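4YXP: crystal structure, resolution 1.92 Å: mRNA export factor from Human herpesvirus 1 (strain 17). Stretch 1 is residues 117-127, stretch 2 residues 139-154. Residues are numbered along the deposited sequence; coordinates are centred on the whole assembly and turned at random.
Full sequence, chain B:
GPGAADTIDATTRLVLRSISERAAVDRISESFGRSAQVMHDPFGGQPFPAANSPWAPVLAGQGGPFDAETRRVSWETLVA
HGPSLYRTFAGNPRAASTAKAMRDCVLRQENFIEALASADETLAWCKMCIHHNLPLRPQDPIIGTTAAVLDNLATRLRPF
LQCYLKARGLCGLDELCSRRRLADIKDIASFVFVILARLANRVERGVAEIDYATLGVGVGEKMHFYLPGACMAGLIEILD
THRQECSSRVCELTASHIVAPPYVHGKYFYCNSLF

Stretch 1 (117-127) ASADETLAWCK
Stretch 2, residues 139-154: QDPIIGTTAAVLDNLA

The contact is a mostly apolar, roughly antiparallel packing of helix 117-127 against a capped, weakly bonded turn and the helix that follows it, anchored at one end by a tryptophan-aspartate hydrogen bond and bridged near its middle by a water. Residues 117-127 are helical throughout (phi/psi near -65/-40). In the second stretch, Asp-140 (-56/127) precedes a weakly bonded turn, Thr-145 (-108/21) breaks the helical run, and a helix runs from 146 through 154 and beyond. The axes of helices 117-127 and 146-154 approach to 9.7 Å at a signed crossing angle of -147°, and the two stretches together bury 495 Å². Register is set by Ala-119 CA to Val-149 CA at 6.3 Å and Thr-122 CA to Ile-142 CA at 6.0 Å.

The CA-to-CB bond of Trp-125 (chi1 180°, chi2 -106°) points toward the second stretch, and Trp-125 NE1 donates to Asp-140 OD2 at 2.9 Å. Asp-140 (chi1 t) uses its other oxygen, OD1, as an N-cap, accepting from Ile-142 N at 2.7 Å and Ile-143 N at 3.1 Å, so one carboxylate both caps the turn and holds the indole. Ile-142 (m, t) lays CD1 over one indole face, 3.9 Å from the five-membered ring centroid and 19° off its normal. Ile-143 (m, t) instead meets the ring edge, its CG1 lying 3.9 Å from Trp-125 CD1.

One helical turn back, Thr-122 (m) bonds its own helix, OG1 donating to Ser-118 O at 2.8 Å. That leaves OG1 able to accept from the water, at 2.7 Å; the same water donates to Ile-142 O at 2.6 Å and lies 2.9 Å from Thr-145 OG1. Thr-122 CG2 rests 3.7 Å from Thr-146 OG1, which donates to Ile-143 O at 2.8 Å.

Nearer the start of stretch 1, the CB of Ala-119 lies 3.9 Å from Val-149 CG2 (chi1 p) and 4.1 Å from Leu-153 CD1 (m, t).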

ATOM      1  N   ALA B 117       1.219  -9.032 -10.866  1.00 21.62           N
ATOM      2  CA  ALA B 117       2.331  -9.607 -11.619  1.00 22.60           C
ATOM      3  C   ALA B 117       3.477 -10.007 -10.694  1.00 22.40           C
ATOM      4  O   ALA B 117       4.139 -11.027 -10.909  1.00 21.07           O
ATOM      5  CB  ALA B 117       2.816  -8.619 -12.673  1.00 22.00           C
ATOM      6  N   SER B 118       3.712  -9.209  -9.657  1.00 22.24           N
ATOM      7  CA  SER B 118       4.794  -9.498  -8.724  1.00 20.96           C
ATOM      8  C   SER B 118       4.460 -10.706  -7.851  1.00 19.01           C
ATOM      9  O   SER B 118       5.351 -11.452  -7.454  1.00 18.80           O
ATOM     10  CB  SER B 118       5.092  -8.273  -7.855  1.00 21.90           C
ATOM     11  OG  SER B 118       5.736  -7.267  -8.623  1.00 22.41           O
ATOM     12  N   ALA B 119       3.178 -10.899  -7.554  1.00 18.49           N
ATOM     13  CA  ALA B 119       2.749 -12.073  -6.809  1.00 18.07           C
ATOM     14  C   ALA B 119       3.001 -13.336  -7.637  1.00 19.45           C
ATOM     15  O   ALA B 119       3.503 -14.339  -7.126  1.00 19.99           O
ATOM     16  CB  ALA B 119       1.281 -11.963  -6.430  1.00 19.14           C
ATOM     17  N   ASP B 120       2.672 -13.279  -8.921  1.00 20.44           N
ATOM     18  CA  ASP B 120       2.927 -14.413  -9.813  1.00 20.87           C
ATOM     19  C   ASP B 120       4.423 -14.634 -10.024  1.00 21.32           C
ATOM     20  O   ASP B 120       4.876 -15.776 -10.111  1.00 21.07           O
ATOM     21  CB  ASP B 120       2.223 -14.211 -11.154  1.00 21.41           C
ATOM     22  CG  ASP B 120       0.737 -14.528 -11.084  1.00 24.17           C
ATOM     23  OD1 ASP B 120       0.370 -15.541 -10.445  1.00 25.70           O
ATOM     24  OD2 ASP B 120      -0.066 -13.767 -11.662  1.00 25.07           O
ATOM     25  N   GLU B 121       5.187 -13.548 -10.105  1.00 22.26           N
ATOM     26  CA  GLU B 121       6.638 -13.648 -10.239  1.00 22.84           C
ATOM     27  C   GLU B 121       7.207 -14.401  -9.041  1.00 21.89           C
ATOM     28  O   GLU B 121       8.051 -15.285  -9.191  1.00 23.75           O
ATOM     29  CB  GLU B 121       7.278 -12.256 -10.348  1.00 23.49           C
ATOM     30  CG  GLU B 121       8.782 -12.275 -10.639  1.00 24.97           C
ATOM     31  CD  GLU B 121       9.416 -10.888 -10.586  1.00 25.51           C
ATOM     32  OE1 GLU B 121       8.882 -10.007  -9.872  1.00 25.03           O
ATOM     33  OE2 GLU B 121      10.452 -10.678 -11.256  1.00 25.36           O
ATOM     34  N   THR B 122       6.723 -14.050  -7.853  1.00 19.79           N
ATOM     35  CA  THR B 122       7.182 -14.665  -6.616  1.00 20.42           C
ATOM     36  C   THR B 122       6.845 -16.152  -6.582  1.00 21.41           C
ATOM     37  O   THR B 122       7.709 -16.984  -6.312  1.00 22.66           O
ATOM     38  CB  THR B 122       6.559 -13.975  -5.383  1.00 21.84           C
ATOM     39  OG1 THR B 122       6.849 -12.573  -5.421  1.00 22.36           O
ATOM     40  CG2 THR B 122       7.106 -14.568  -4.091  1.00 21.79           C
ATOM     41  N   LEU B 123       5.591 -16.487  -6.865  1.00 20.68           N
ATOM     42  CA  LEU B 123       5.146 -17.874  -6.781  1.00 21.93           C
ATOM     43  C   LEU B 123       5.690 -18.735  -7.925  1.00 22.31           C
ATOM     44  O   LEU B 123       5.987 -19.914  -7.725  1.00 23.15           O
ATOM     45  CB  LEU B 123       3.615 -17.935  -6.754  1.00 22.79           C
ATOM     46  CG  LEU B 123       2.933 -17.295  -5.534  1.00 23.69           C
ATOM     47  CD1 LEU B 123       1.452 -17.627  -5.517  1.00 24.41           C
ATOM     48  CD2 LEU B 123       3.580 -17.722  -4.220  1.00 24.94           C
ATOM     49  N   ALA B 124       5.833 -18.161  -9.116  1.00 20.98           N
ATOM     50  CA  ALA B 124       6.408 -18.916 -10.229  1.00 21.24           C
ATOM     51  C   ALA B 124       7.885 -19.203  -9.962  1.00 20.88           C
ATOM     52  O   ALA B 124       8.393 -20.274 -10.307  1.00 22.49           O
ATOM     53  CB  ALA B 124       6.236 -18.164 -11.537  1.00 21.42           C
ATOM     54  N   TRP B 125       8.566 -18.244  -9.343  1.00 20.44           N
ATOM     55  CA  TRP B 125       9.960 -18.424  -8.936  1.00 22.45           C
ATOM     56  C   TRP B 125      10.069 -19.573  -7.938  1.00 23.39           C
ATOM     57  O   TRP B 125      10.939 -20.435  -8.060  1.00 23.54           O
ATOM     58  CB  TRP B 125      10.512 -17.129  -8.331  1.00 22.97           C
ATOM     59  CG  TRP B 125      11.944 -17.206  -7.875  1.00 23.86           C
ATOM     60  CD1 TRP B 125      12.394 -17.260  -6.585  1.00 25.81           C
ATOM     61  CD2 TRP B 125      13.112 -17.224  -8.708  1.00 24.20           C
ATOM     62  NE1 TRP B 125      13.769 -17.313  -6.566  1.00 25.98           N
ATOM     63  CE2 TRP B 125      14.232 -17.292  -7.855  1.00 24.74           C
ATOM     64  CE3 TRP B 125      13.318 -17.192 -10.091  1.00 25.74           C
ATOM     65  CZ2 TRP B 125      15.539 -17.331  -8.341  1.00 25.57           C
ATOM     66  CZ3 TRP B 125      14.618 -17.230 -10.572  1.00 26.86           C
ATOM     67  CH2 TRP B 125      15.709 -17.299  -9.698  1.00 26.24           C
ATOM     68  N   CYS B 126       9.174 -19.586  -6.954  1.00 22.98           N
ATOM     69  CA  CYS B 126       9.131 -20.674  -5.984  1.00 23.50           C
ATOM     70  C   CYS B 126       8.856 -22.008  -6.672  1.00 23.49           C
ATOM     71  O   CYS B 126       9.447 -23.029  -6.320  1.00 23.74           O
ATOM     72  CB  CYS B 126       8.066 -20.410  -4.918  1.00 25.41           C
ATOM     73  SG  CYS B 126       8.517 -19.126  -3.738  1.00 26.26           S
ATOM     74  N   LYS B 127       7.957 -22.002  -7.651  1.00 23.86           N
ATOM     75  CA  LYS B 127       7.598 -23.237  -8.336  1.00 24.45           C
ATOM     76  C   LYS B 127       8.780 -23.752  -9.150  1.00 25.35           C
ATOM     77  O   LYS B 127       8.975 -24.962  -9.285  1.00 26.14           O
ATOM     78  CB  LYS B 127       6.379 -23.041  -9.243  1.00 23.97           C
ATOM     79  CG  LYS B 127       5.832 -24.365  -9.763  1.00 24.45           C
ATOM     80  CD  LYS B 127       4.627 -24.210 -10.673  1.00 25.91           C
ATOM     81  CE  LYS B 127       4.182 -25.576 -11.187  1.00 28.69           C
ATOM     82  NZ  LYS B 127       2.945 -25.522 -12.009  1.00 29.43           N
ATOM     83  N   GLN B 139      17.263 -14.837   1.742  1.00 30.04           N
ATOM     84  CA  GLN B 139      18.178 -13.790   1.281  1.00 31.76           C
ATOM     85  C   GLN B 139      18.028 -13.568  -0.222  1.00 29.53           C
ATOM     86  O   GLN B 139      18.513 -12.581  -0.775  1.00 29.81           O
ATOM     87  CB  GLN B 139      19.630 -14.152   1.614  1.00 39.30           C
ATOM     88  CG  GLN B 139      19.875 -14.515   3.079  1.00 46.54           C
ATOM     89  CD  GLN B 139      19.425 -15.930   3.427  1.00 50.81           C
ATOM     90  OE1 GLN B 139      19.227 -16.770   2.544  1.00 48.52           O
ATOM     91  NE2 GLN B 139      19.251 -16.195   4.718  1.00 55.76           N
ATOM     92  N   ASP B 140      17.366 -14.517  -0.873  1.00 28.18           N
ATOM     93  CA  ASP B 140      16.982 -14.415  -2.273  1.00 27.81           C
ATOM     94  C   ASP B 140      16.142 -13.143  -2.475  1.00 24.75           C
ATOM     95  O   ASP B 140      15.176 -12.937  -1.751  1.00 24.12           O
ATOM     96  CB  ASP B 140      16.214 -15.691  -2.651  1.00 31.21           C
ATOM     97  CG  ASP B 140      15.678 -15.683  -4.063  1.00 30.90           C
ATOM     98  OD1 ASP B 140      15.001 -14.710  -4.454  1.00 29.24           O
ATOM     99  OD2 ASP B 140      15.913 -16.689  -4.769  1.00 30.92           O
ATOM    100  N   PRO B 141      16.515 -12.271  -3.434  1.00 25.27           N
ATOM    101  CA  PRO B 141      15.767 -11.009  -3.562  1.00 25.98           C
ATOM    102  C   PRO B 141      14.270 -11.167  -3.835  1.00 24.17           C
ATOM    103  O   PRO B 141      13.484 -10.334  -3.377  1.00 23.14           O
ATOM    104  CB  PRO B 141      16.449 -10.316  -4.747  1.00 26.89           C
ATOM    105  CG  PRO B 141      17.833 -10.856  -4.750  1.00 28.21           C
ATOM    106  CD  PRO B 141      17.704 -12.285  -4.306  1.00 27.39           C
ATOM    107  N   ILE B 142      13.886 -12.208  -4.565  1.00 22.67           N
ATOM    108  CA  ILE B 142      12.487 -12.410  -4.922  1.00 20.86           C
ATOM    109  C   ILE B 142      11.721 -12.958  -3.718  1.00 20.96           C
ATOM    110  O   ILE B 142      10.673 -12.425  -3.340  1.00 20.77           O
ATOM    111  CB  ILE B 142      12.362 -13.336  -6.153  1.00 20.64           C
ATOM    112  CG1 ILE B 142      12.956 -12.642  -7.379  1.00 22.30           C
ATOM    113  CG2 ILE B 142      10.902 -13.711  -6.410  1.00 20.00           C
ATOM    114  CD1 ILE B 142      12.995 -13.499  -8.636  1.00 25.62           C
ATOM    115  N   ILE B 143      12.245 -14.016  -3.110  1.00 22.34           N
ATOM    116  CA  ILE B 143      11.607 -14.599  -1.936  1.00 23.45           C
ATOM    117  C   ILE B 143      11.622 -13.595  -0.781  1.00 24.30           C
ATOM    118  O   ILE B 143      10.642 -13.476  -0.035  1.00 25.34           O
ATOM    119  CB  ILE B 143      12.287 -15.926  -1.543  1.00 25.13           C
ATOM    120  CG1 ILE B 143      12.076 -16.959  -2.661  1.00 28.79           C
ATOM    121  CG2 ILE B 143      11.738 -16.448  -0.218  1.00 25.21           C
ATOM    122  CD1 ILE B 143      12.788 -18.272  -2.451  1.00 33.19           C
ATOM    123  N   GLY B 144      12.724 -12.863  -0.649  1.00 24.04           N
ATOM    124  CA  GLY B 144      12.899 -11.941   0.461  1.00 23.15           C
ATOM    125  C   GLY B 144      11.931 -10.765   0.521  1.00 22.02           C
ATOM    126  O   GLY B 144      11.776 -10.141   1.574  1.00 22.10           O
ATOM    127  N   THR B 145      11.283 -10.447  -0.596  1.00 20.45           N
ATOM    128  CA  THR B 145      10.371  -9.298  -0.635  1.00 20.59           C
ATOM    129  C   THR B 145       8.907  -9.724  -0.707  1.00 20.28           C
ATOM    130  O   THR B 145       8.044  -8.940  -1.106  1.00 20.92           O
ATOM    131  CB  THR B 145      10.679  -8.369  -1.828  1.00 21.26           C
ATOM    132  OG1 THR B 145      10.668  -9.119  -3.049  1.00 23.42           O
ATOM    133  CG2 THR B 145      12.039  -7.697  -1.654  1.00 21.89           C
ATOM    134  N   THR B 146       8.620 -10.959  -0.305  1.00 20.29           N
ATOM    135  CA  THR B 146       7.245 -11.456  -0.305  1.00 19.75           C
ATOM    136  C   THR B 146       6.324 -10.534   0.506  1.00 18.18           C
ATOM    137  O   THR B 146       5.200 -10.247   0.092  1.00 17.26           O
ATOM    138  CB  THR B 146       7.167 -12.891   0.261  1.00 21.94           C
ATOM    139  OG1 THR B 146       7.900 -13.783  -0.590  1.00 22.59           O
ATOM    140  CG2 THR B 146       5.720 -13.375   0.351  1.00 22.29           C
ATOM    141  N   ALA B 147       6.805 -10.070   1.653  1.00 18.66           N
ATOM    142  CA  ALA B 147       6.000  -9.222   2.534  1.00 21.66           C
ATOM    143  C   ALA B 147       5.565  -7.931   1.847  1.00 22.12           C
ATOM    144  O   ALA B 147       4.530  -7.360   2.189  1.00 23.77           O
ATOM    145  CB  ALA B 147       6.773  -8.897   3.801  1.00 23.02           C
ATOM    146  N   ALA B 148       6.355  -7.470   0.882  1.00 20.11           N
ATOM    147  CA  ALA B 148       6.074  -6.210   0.202  1.00 20.60           C
ATOM    148  C   ALA B 148       4.864  -6.328  -0.724  1.00 20.73           C
ATOM    149  O   ALA B 148       3.994  -5.454  -0.734  1.00 20.48           O
ATOM    150  CB  ALA B 148       7.292  -5.752  -0.577  1.00 22.82           C
ATOM    151  N   VAL B 149       4.803  -7.405  -1.503  1.00 21.24           N
ATOM    152  CA  VAL B 149       3.670  -7.599  -2.403  1.00 21.85           C
ATOM    153  C   VAL B 149       2.439  -7.965  -1.570  1.00 20.47           C
ATOM    154  O   VAL B 149       1.322  -7.551  -1.891  1.00 20.26           O
ATOM    155  CB  VAL B 149       3.980  -8.654  -3.513  1.00 23.49           C
ATOM    156  CG1 VAL B 149       4.596  -9.920  -2.943  1.00 25.75           C
ATOM    157  CG2 VAL B 149       2.722  -8.979  -4.320  1.00 23.44           C
ATOM    158  N   LEU B 150       2.644  -8.706  -0.483  1.00 21.00           N
ATOM    159  CA  LEU B 150       1.559  -9.000   0.454  1.00 20.81           C
ATOM    160  C   LEU B 150       0.922  -7.721   0.999  1.00 20.40           C
ATOM    161  O   LEU B 150      -0.299  -7.551   0.932  1.00 21.96           O
ATOM    162  CB  LEU B 150       2.070  -9.859   1.612  1.00 22.83           C
ATOM    163  CG  LEU B 150       1.081 -10.145   2.745  1.00 25.24           C
ATOM    164  CD1 LEU B 150      -0.165 -10.847   2.218  1.00 24.50           C
ATOM    165  CD2 LEU B 150       1.744 -10.979   3.830  1.00 27.95           C
ATOM    166  N   ASP B 151       1.745  -6.828   1.543  1.00 19.35           N
ATOM    167  CA  ASP B 151       1.248  -5.573   2.119  1.00 21.02           C
ATOM    168  C   ASP B 151       0.525  -4.718   1.081  1.00 20.50           C
ATOM    169  O   ASP B 151      -0.531  -4.136   1.360  1.00 20.30           O
ATOM    170  CB  ASP B 151       2.397  -4.760   2.729  1.00 25.54           C
ATOM    171  CG  ASP B 151       2.824  -5.272   4.093  1.00 30.50           C
ATOM    172  OD1 ASP B 151       2.197  -6.228   4.603  1.00 33.07           O
ATOM    173  OD2 ASP B 151       3.783  -4.703   4.664  1.00 31.86           O
ATOM    174  N   ASN B 152       1.102  -4.631  -0.112  1.00 20.07           N
ATOM    175  CA  ASN B 152       0.528  -3.818  -1.174  1.00 22.18           C
ATOM    176  C   ASN B 152      -0.851  -4.333  -1.598  1.00 21.00           C
ATOM    177  O   ASN B 152      -1.809  -3.561  -1.683  1.00 21.49           O
ATOM    178  CB  ASN B 152       1.470  -3.779  -2.383  1.00 24.45           C
ATOM    179  CG  ASN B 152       1.201  -2.589  -3.290  1.00 28.31           C
ATOM    180  OD1 ASN B 152       0.547  -1.621  -2.892  1.00 33.98           O
ATOM    181  ND2 ASN B 152       1.711  -2.649  -4.508  1.00 26.62           N
ATOM    182  N   LEU B 153      -0.956  -5.633  -1.860  1.00 19.31           N
ATOM    183  CA  LEU B 153      -2.232  -6.215  -2.275  1.00 20.29           C
ATOM    184  C   LEU B 153      -3.280  -6.096  -1.172  1.00 19.90           C
ATOM    185  O   LEU B 153      -4.457  -5.848  -1.444  1.00 20.64           O
ATOM    186  CB  LEU B 153      -2.063  -7.686  -2.671  1.00 21.44           C
ATOM    187  CG  LEU B 153      -1.410  -7.969  -4.030  1.00 21.78           C
ATOM    188  CD1 LEU B 153      -1.158  -9.464  -4.202  1.00 22.48           C
ATOM    189  CD2 LEU B 153      -2.261  -7.446  -5.175  1.00 21.41           C
ATOM    190  N   ALA B 154      -2.855  -6.278   0.073  1.00 19.63           N
ATOM    191  CA  ALA B 154      -3.766  -6.168   1.205  1.00 21.31           C
ATOM    192  C   ALA B 154      -4.312  -4.743   1.334  1.00 22.44           C
ATOM    193  O   ALA B 154      -5.498  -4.545   1.595  1.00 22.55           O
ATOM    194  CB  ALA B 154      -3.068  -6.583   2.488  1.00 22.28           C
TER
HETATM  195  O   HOH W   1       8.688 -10.937  -4.207  1.00 20.67           O